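Long-range contact in protein bvu-3222 (Bacteroides vulgatus ATCC 8482, PDB 3FYF), which is a probably periplasmic protein of unknown function, a member of the DUF4251 family built around an antiparallel beta-sheet: residues N54-R58 against N156-N161. Numbering follows the deposited sequence.
Sequences NVVFR and NTLTMN
The aromatic ring of Phe57 meets Leu158 at an oblique angle, its CE1 lying 3.8 Å from Leu158 CD1, while CG1 of Val55 sits over one face of the ring, above its outer part rather than its centre. That same CG1 reaches Leu158 CG at 3.7 Å and so joins ring and leucine into one apolar cluster; a chi1 of 167° turns this methyl toward Leu158 and leaves CG2 to run beside Met160 CG. The other flat groups are the side-chain amides of Asn54 and Asn161 on the reverse face of the sheet, with planes 46° apart. Asn161 ND2 donates within its own amide plane to Asn54 OD1 in a nearly straight bond of 2.9 Å, though it approaches tilted 25° from that carbonyl's plane. Asn161 OD1 is bonded to Ser146 OG, which helps fix the rotation of the amide. Beneath the amides, the backbones of Asn54 and Asn161 exchange two hydrogen bonds. Val56 and Thr159 form the next hydrogen-bonded antiparallel pair: Val56 N donates to Thr159 O at 2.8 Å and Thr159 N to Val56 O at 2.9 Å. The pairing is a worked example of how a two-residue repeat gives a sheet two unlike faces: Val55, Phe57, Leu158 and Met160 make one apolar, while the other is mixed, with Val56 among Asn54, Thr159 and Asn161. Phe85 packs edge-to-face on Phe57, Phe88 and Thr83 of strand 78-83 lie against Leu158, and Asn54, Val56 and Asn161 also pack against the second subunit. Strand 54-57 lies between strands 62-64 and 158-166, and the latter pairs in turn with strand 144-151, where Thr157 and Leu158 form a classic beta bulge opposite Ile149.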
# COMPACT_ATOMS: atom_id res chain seq x y z
N ASN B 54 4.20 2.44 -3.63
CA ASN B 54 3.55 3.62 -3.09
C ASN B 54 4.30 4.22 -1.90
O ASN B 54 5.14 3.57 -1.30
CB ASN B 54 2.08 3.34 -2.72
CG ASN B 54 1.93 2.29 -1.65
OD1 ASN B 54 1.96 2.59 -0.45
ND2 ASN B 54 1.76 1.05 -2.07
N VAL B 55 3.96 5.46 -1.56
CA VAL B 55 4.61 6.18 -0.49
C VAL B 55 3.52 6.76 0.39
O VAL B 55 2.54 7.28 -0.13
CB VAL B 55 5.56 7.30 -1.05
CG1 VAL B 55 5.99 8.26 0.03
CG2 VAL B 55 6.79 6.67 -1.72
N VAL B 56 3.68 6.62 1.71
CA VAL B 56 2.75 7.17 2.71
C VAL B 56 3.48 8.20 3.58
O VAL B 56 4.54 7.92 4.14
CB VAL B 56 2.11 6.04 3.60
CG1 VAL B 56 1.08 6.61 4.57
CG2 VAL B 56 1.46 4.96 2.72
N PHE B 57 2.89 9.38 3.69
CA PHE B 57 3.47 10.50 4.43
C PHE B 57 2.87 10.57 5.82
O PHE B 57 1.86 9.91 6.09
CB PHE B 57 3.25 11.81 3.66
CG PHE B 57 3.82 11.79 2.27
CD1 PHE B 57 5.13 12.19 2.04
CD2 PHE B 57 3.05 11.35 1.19
CE1 PHE B 57 5.67 12.17 0.76
CE2 PHE B 57 3.58 11.31 -0.09
CZ PHE B 57 4.89 11.72 -0.31
N ARG B 58 3.47 11.37 6.70
CA ARG B 58 3.02 11.46 8.10
C ARG B 58 1.68 12.19 8.25
O ARG B 58 1.02 12.07 9.29
CB ARG B 58 4.09 12.09 9.01
CG ARG B 58 4.37 13.57 8.79
CD ARG B 58 5.10 14.17 9.99
NE ARG B 58 4.18 14.58 11.06
CZ ARG B 58 4.04 15.82 11.51
NH1 ARG B 58 3.17 16.08 12.48
NH2 ARG B 58 4.76 16.82 11.00
N ASN B 156 9.28 9.42 12.52
CA ASN B 156 8.88 8.72 11.30
C ASN B 156 8.07 9.64 10.41
O ASN B 156 7.05 10.21 10.83
CB ASN B 156 8.08 7.47 11.62
CG ASN B 156 8.96 6.32 12.10
OD1 ASN B 156 10.15 6.26 11.79
ND2 ASN B 156 8.36 5.39 12.83
N THR B 157 8.55 9.81 9.18
CA THR B 157 8.01 10.83 8.29
C THR B 157 7.53 10.22 6.97
O THR B 157 6.53 10.67 6.42
CB THR B 157 9.07 11.93 8.02
OG1 THR B 157 9.82 12.17 9.21
CG2 THR B 157 8.40 13.23 7.59
N LEU B 158 8.24 9.20 6.48
CA LEU B 158 7.95 8.65 5.16
C LEU B 158 8.05 7.12 5.12
O LEU B 158 9.04 6.55 5.55
CB LEU B 158 8.87 9.28 4.10
CG LEU B 158 8.59 9.03 2.62
CD1 LEU B 158 8.76 10.29 1.79
CD2 LEU B 158 9.47 7.91 2.08
N THR B 159 7.02 6.48 4.57
CA THR B 159 7.02 5.04 4.41
C THR B 159 6.91 4.69 2.92
O THR B 159 6.07 5.25 2.23
CB THR B 159 5.87 4.39 5.20
OG1 THR B 159 5.98 4.74 6.59
CG2 THR B 159 5.89 2.88 5.08
N MET B 160 7.77 3.79 2.44
CA MET B 160 7.69 3.25 1.07
C MET B 160 7.24 1.81 1.12
O MET B 160 7.85 0.98 1.80
CB MET B 160 9.06 3.29 0.39
CG MET B 160 9.65 4.66 0.17
SD MET B 160 11.10 4.67 -0.93
CE MET B 160 11.29 6.42 -1.01
N ASN B 161 6.18 1.50 0.37
CA ASN B 161 5.67 0.13 0.26
C ASN B 161 5.94 -0.39 -1.12
O ASN B 161 5.57 0.25 -2.10
CB ASN B 161 4.17 0.09 0.55
CG ASN B 161 3.84 0.57 1.96
OD1 ASN B 161 4.33 0.00 2.94
ND2 ASN B 161 3.02 1.60 2.06